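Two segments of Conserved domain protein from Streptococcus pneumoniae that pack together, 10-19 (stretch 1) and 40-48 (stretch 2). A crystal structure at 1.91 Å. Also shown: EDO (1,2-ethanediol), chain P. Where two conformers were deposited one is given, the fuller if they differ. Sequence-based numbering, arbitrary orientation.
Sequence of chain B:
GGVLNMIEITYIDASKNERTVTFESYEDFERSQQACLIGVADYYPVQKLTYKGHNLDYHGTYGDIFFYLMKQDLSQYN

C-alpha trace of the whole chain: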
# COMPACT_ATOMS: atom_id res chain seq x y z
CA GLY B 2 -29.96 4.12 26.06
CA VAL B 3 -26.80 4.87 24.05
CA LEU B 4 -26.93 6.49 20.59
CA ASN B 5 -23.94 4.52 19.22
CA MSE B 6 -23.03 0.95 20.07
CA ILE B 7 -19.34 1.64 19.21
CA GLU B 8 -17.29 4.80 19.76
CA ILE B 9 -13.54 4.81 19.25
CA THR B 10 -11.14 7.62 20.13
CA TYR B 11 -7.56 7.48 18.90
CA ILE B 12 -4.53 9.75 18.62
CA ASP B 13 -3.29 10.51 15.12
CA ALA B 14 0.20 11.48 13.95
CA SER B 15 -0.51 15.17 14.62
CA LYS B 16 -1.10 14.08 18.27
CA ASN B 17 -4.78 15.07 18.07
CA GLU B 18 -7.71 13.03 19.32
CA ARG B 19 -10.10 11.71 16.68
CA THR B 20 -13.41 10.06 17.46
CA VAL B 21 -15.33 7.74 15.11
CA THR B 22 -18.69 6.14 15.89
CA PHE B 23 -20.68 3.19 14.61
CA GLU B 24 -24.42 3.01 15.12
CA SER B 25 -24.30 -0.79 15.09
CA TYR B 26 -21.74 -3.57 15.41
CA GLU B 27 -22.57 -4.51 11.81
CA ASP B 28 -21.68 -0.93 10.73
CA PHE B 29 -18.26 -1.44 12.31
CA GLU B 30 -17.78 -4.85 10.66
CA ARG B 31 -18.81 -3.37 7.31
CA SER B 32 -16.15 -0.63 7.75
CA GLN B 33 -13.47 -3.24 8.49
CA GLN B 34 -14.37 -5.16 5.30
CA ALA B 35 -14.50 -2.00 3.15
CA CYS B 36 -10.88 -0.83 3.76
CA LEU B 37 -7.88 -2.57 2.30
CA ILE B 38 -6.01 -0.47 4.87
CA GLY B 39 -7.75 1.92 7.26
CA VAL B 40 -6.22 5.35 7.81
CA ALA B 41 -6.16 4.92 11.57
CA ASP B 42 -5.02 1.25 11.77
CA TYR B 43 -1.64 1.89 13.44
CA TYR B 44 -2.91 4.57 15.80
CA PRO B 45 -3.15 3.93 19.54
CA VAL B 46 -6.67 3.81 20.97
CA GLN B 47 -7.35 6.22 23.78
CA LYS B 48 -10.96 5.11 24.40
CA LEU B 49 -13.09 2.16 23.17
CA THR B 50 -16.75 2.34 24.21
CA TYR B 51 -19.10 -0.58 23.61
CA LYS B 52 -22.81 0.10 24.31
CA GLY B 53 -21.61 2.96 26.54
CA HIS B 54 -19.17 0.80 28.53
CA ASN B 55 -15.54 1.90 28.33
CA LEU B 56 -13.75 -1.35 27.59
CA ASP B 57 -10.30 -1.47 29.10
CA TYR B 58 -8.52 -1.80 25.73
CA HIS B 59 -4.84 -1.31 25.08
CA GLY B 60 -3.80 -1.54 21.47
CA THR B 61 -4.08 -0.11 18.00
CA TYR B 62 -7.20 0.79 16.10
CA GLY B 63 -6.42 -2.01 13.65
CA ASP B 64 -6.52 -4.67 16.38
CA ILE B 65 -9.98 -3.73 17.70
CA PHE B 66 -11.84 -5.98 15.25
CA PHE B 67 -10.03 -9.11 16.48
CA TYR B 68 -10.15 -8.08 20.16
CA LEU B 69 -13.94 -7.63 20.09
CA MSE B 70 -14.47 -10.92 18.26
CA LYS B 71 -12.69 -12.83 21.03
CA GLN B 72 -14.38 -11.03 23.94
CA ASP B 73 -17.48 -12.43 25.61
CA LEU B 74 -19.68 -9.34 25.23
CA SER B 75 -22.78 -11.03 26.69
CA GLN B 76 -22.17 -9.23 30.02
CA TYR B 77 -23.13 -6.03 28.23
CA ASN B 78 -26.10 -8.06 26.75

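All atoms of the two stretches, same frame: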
# COMPACT_ATOMS: atom_id res chain seq x y z
N THR B 10 -11.94 6.41 20.16
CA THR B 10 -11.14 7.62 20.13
C THR B 10 -9.68 7.20 20.04
O THR B 10 -9.23 6.33 20.77
CB THR B 10 -11.40 8.52 21.33
OG1 THR B 10 -12.76 8.98 21.33
CG2 THR B 10 -10.50 9.73 21.28
N TYR B 11 -8.96 7.81 19.11
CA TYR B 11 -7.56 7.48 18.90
C TYR B 11 -6.76 8.74 18.69
O TYR B 11 -7.34 9.83 18.51
CB TYR B 11 -7.41 6.50 17.73
CG TYR B 11 -7.94 7.00 16.44
CD1 TYR B 11 -7.20 7.85 15.63
CD2 TYR B 11 -9.20 6.63 16.01
CE1 TYR B 11 -7.71 8.32 14.42
CE2 TYR B 11 -9.71 7.08 14.82
CZ TYR B 11 -8.98 7.93 14.04
OH TYR B 11 -9.54 8.35 12.86
N ILE B 12 -5.45 8.61 18.75
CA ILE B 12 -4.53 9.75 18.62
C ILE B 12 -3.81 9.60 17.32
O ILE B 12 -3.15 8.59 17.11
CB ILE B 12 -3.46 9.80 19.73
CG1 ILE B 12 -4.09 9.56 21.11
CG2 ILE B 12 -2.71 11.13 19.68
CD1 ILE B 12 -5.12 10.59 21.52
N ASP B 13 -3.91 10.60 16.44
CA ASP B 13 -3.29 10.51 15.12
C ASP B 13 -1.86 11.05 15.17
O ASP B 13 -1.37 11.41 16.26
CB ASP B 13 -4.17 11.20 14.05
CG ASP B 13 -4.22 12.70 14.17
OD1 ASP B 13 -3.37 13.33 14.85
OD2 ASP B 13 -5.16 13.27 13.57
N ALA B 14 -1.22 11.12 14.02
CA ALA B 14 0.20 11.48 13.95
C ALA B 14 0.45 12.97 14.24
O ALA B 14 1.59 13.36 14.50
CB ALA B 14 0.76 11.08 12.59
N SER B 15 -0.61 13.78 14.22
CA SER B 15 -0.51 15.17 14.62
C SER B 15 -0.69 15.29 16.14
O SER B 15 -0.70 16.40 16.67
CB SER B 15 -1.56 16.02 13.87
OG SER B 15 -2.89 15.82 14.32
N LYS B 16 -0.85 14.15 16.81
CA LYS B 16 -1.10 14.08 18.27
C LYS B 16 -2.43 14.69 18.68
O LYS B 16 -2.57 15.18 19.80
CB LYS B 16 0.06 14.69 19.08
CG LYS B 16 1.42 14.05 18.80
CD LYS B 16 1.39 12.53 19.01
CE LYS B 16 2.68 11.87 18.53
NZ LYS B 16 3.85 12.26 19.37
N ASN B 17 -3.41 14.62 17.79
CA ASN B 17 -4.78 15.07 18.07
C ASN B 17 -5.73 13.90 18.21
O ASN B 17 -5.60 12.87 17.53
CB ASN B 17 -5.27 16.02 16.96
CG ASN B 17 -4.65 17.41 17.07
OD1 ASN B 17 -4.98 18.17 17.97
ND2 ASN B 17 -3.72 17.73 16.17
N GLU B 18 -6.71 14.06 19.10
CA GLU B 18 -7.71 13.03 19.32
C GLU B 18 -8.74 13.07 18.21
O GLU B 18 -9.24 14.13 17.85
CB GLU B 18 -8.42 13.20 20.67
CG GLU B 18 -7.61 12.76 21.88
CD GLU B 18 -8.23 13.23 23.19
OE1 GLU B 18 -9.47 13.34 23.26
OE2 GLU B 18 -7.47 13.48 24.15
N ARG B 19 -9.04 11.90 17.66
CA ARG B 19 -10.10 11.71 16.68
C ARG B 19 -11.09 10.72 17.22
O ARG B 19 -10.69 9.72 17.79
CB ARG B 19 -9.53 11.14 15.39
CG ARG B 19 -8.52 12.03 14.69
CD ARG B 19 -9.03 13.44 14.55
NE ARG B 19 -7.99 14.31 14.02
CZ ARG B 19 -7.92 15.63 14.19
NH1 ARG B 19 -8.81 16.29 14.95
NH2 ARG B 19 -6.90 16.28 13.62
N VAL B 40 -7.09 4.22 7.50
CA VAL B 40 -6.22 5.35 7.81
C VAL B 40 -5.64 5.23 9.21
O VAL B 40 -4.47 5.46 9.43
CB VAL B 40 -6.95 6.72 7.75
CG1 VAL B 40 -6.01 7.86 8.16
CG2 VAL B 40 -7.50 6.99 6.37
N ALA B 41 -6.51 4.87 10.14
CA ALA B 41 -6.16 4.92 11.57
C ALA B 41 -5.55 3.63 12.13
O ALA B 41 -5.28 3.59 13.33
CB ALA B 41 -7.42 5.25 12.36
N ASP B 42 -5.35 2.61 11.30
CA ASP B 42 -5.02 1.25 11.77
C ASP B 42 -3.82 1.14 12.70
O ASP B 42 -3.80 0.26 13.54
CB ASP B 42 -4.77 0.28 10.60
CG ASP B 42 -6.06 -0.11 9.90
OD1 ASP B 42 -7.15 0.31 10.34
OD2 ASP B 42 -5.96 -0.82 8.89
N TYR B 43 -2.82 1.99 12.54
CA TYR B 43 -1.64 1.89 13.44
C TYR B 43 -1.70 2.91 14.58
O TYR B 43 -0.71 3.16 15.25
CB TYR B 43 -0.37 2.07 12.65
CG TYR B 43 0.01 0.85 11.86
CD1 TYR B 43 -0.46 0.66 10.56
CD2 TYR B 43 0.81 -0.10 12.42
CE1 TYR B 43 -0.11 -0.48 9.85
CE2 TYR B 43 1.19 -1.22 11.73
CZ TYR B 43 0.72 -1.42 10.45
OH TYR B 43 1.11 -2.56 9.79
N TYR B 44 -2.85 3.53 14.80
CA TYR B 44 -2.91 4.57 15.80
C TYR B 44 -3.32 3.95 17.12
O TYR B 44 -4.19 3.08 17.15
CB TYR B 44 -3.87 5.66 15.39
CG TYR B 44 -3.41 6.63 14.31
CD1 TYR B 44 -2.08 7.02 14.19
CD2 TYR B 44 -4.34 7.23 13.49
CE1 TYR B 44 -1.69 7.94 13.23
CE2 TYR B 44 -3.97 8.17 12.54
CZ TYR B 44 -2.65 8.53 12.42
OH TYR B 44 -2.27 9.49 11.52
N PRO B 45 -2.72 4.42 18.23
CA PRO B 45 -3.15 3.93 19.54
C PRO B 45 -4.55 4.39 19.91
O PRO B 45 -4.94 5.54 19.62
CB PRO B 45 -2.12 4.55 20.50
CG PRO B 45 -1.66 5.79 19.80
CD PRO B 45 -1.70 5.48 18.34
N VAL B 46 -5.30 3.51 20.56
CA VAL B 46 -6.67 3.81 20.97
C VAL B 46 -6.67 4.38 22.38
O VAL B 46 -6.14 3.78 23.31
CB VAL B 46 -7.59 2.59 20.86
CG1 VAL B 46 -8.97 2.88 21.43
CG2 VAL B 46 -7.71 2.15 19.40
N GLN B 47 -7.25 5.56 22.51
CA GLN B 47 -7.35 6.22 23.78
C GLN B 47 -8.60 5.78 24.52
O GLN B 47 -8.57 5.66 25.73
CB GLN B 47 -7.37 7.73 23.57
CG GLN B 47 -6.99 8.50 24.82
CD GLN B 47 -7.60 9.87 24.82
OE1 GLN B 47 -8.82 10.02 24.71
NE2 GLN B 47 -6.76 10.89 24.93
N LYS B 48 -9.70 5.57 23.79
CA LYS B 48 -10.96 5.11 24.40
C LYS B 48 -11.77 4.22 23.44
O LYS B 48 -11.97 4.58 22.30
CB LYS B 48 -11.81 6.31 24.79
CG LYS B 48 -13.16 5.97 25.40
CD LYS B 48 -13.87 7.22 25.92
CE LYS B 48 -14.61 7.94 24.81
NZ LYS B 48 -15.28 9.18 25.29
C1 EDO P . -2.02 -2.41 12.83
O1 EDO P . -2.61 -2.82 14.07
C2 EDO P . -2.68 -3.04 11.61
O2 EDO P . -3.94 -3.66 11.91

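Two distant parts of the chain, 10-19 and 40-48, meet along a short antiparallel ladder with a bulge in it. Thr-10 and Lys-48 form the hydrogen-bonded pair, Thr-10 N to Lys-48 O at 2.8 Å and Lys-48 N to Thr-10 O at 3.1 Å. The register then shifts by one, so that Gln-47 N also reaches Thr-10 O, at 2.7 Å, and a single carbonyl accepts two successive amides. Beyond the bulge Tyr-11 pairs with Val-46, and Ile-12 N donates to Pro-45 O at 3.2 Å.

The side chains of Tyr-11 and Val-46 share one face of the sheet, those of Thr-10 and Lys-48 the other. Tyr-11 takes chi1 p (59°), with its ring extending past Tyr-44 to Ala-41. The methyl of Ala-41 sits over one face of this ring, CB lying 3.8 Å from the centroid of the Tyr-11 ring in a CH-pi contact. The rings of Tyr-11 and Tyr-44 lie near parallel, planes at 19°, but are slid apart with centroids separated by 5.8 Å; they barely overlap and touch through Tyr-11 CD1 and Tyr-44 CD2 at 3.6 Å. A type I turn from Ala-41 to Tyr-44, closed by Tyr-44 N to Ala-41 O at 2.8 Å, brings both of these partners to Tyr-11.

Tyr-44, chi1 m with chi2 at -34°, lays its ring against the backbone of the opposing loop. Asp-13 CA stands over the ring face, 3.4 Å from the Tyr-44 centroid, and at the ring's tip Tyr-44 OH accepts a hydrogen bond from Ala-14 N at 3.2 Å.

The Asp-13 side chain turns its end away from stretch 2 and organises its own loop. With chi1 p, OD1 of Asp-13 receives Ser-15 OG at 2.6 Å, Ser-15 N at 2.9 Å and Asn-17 N at 3.2 Å, while Asp-13 OD2 forms a salt bridge with Arg-19 NE at 3.0 Å. These bonds brace the type I turn from Asp-13 to Lys-16 behind the surface that Tyr-44 covers.

At the bulge, Gln-47 points toward stretch 1. Its extended chi1 and chi2, both t, carry the amide out to Glu-18, where Gln-47 NE2 donates to Glu-18 OE2 at 2.8 Å. On the way it passes Ile-12, whose m,m side chain brings CD1 to 3.8 Å from Gln-47 NE2.

Away from the interface, a 1,2-ethanediol, probably from the crystallisation liquor, lies over one face of the Tyr-43 ring.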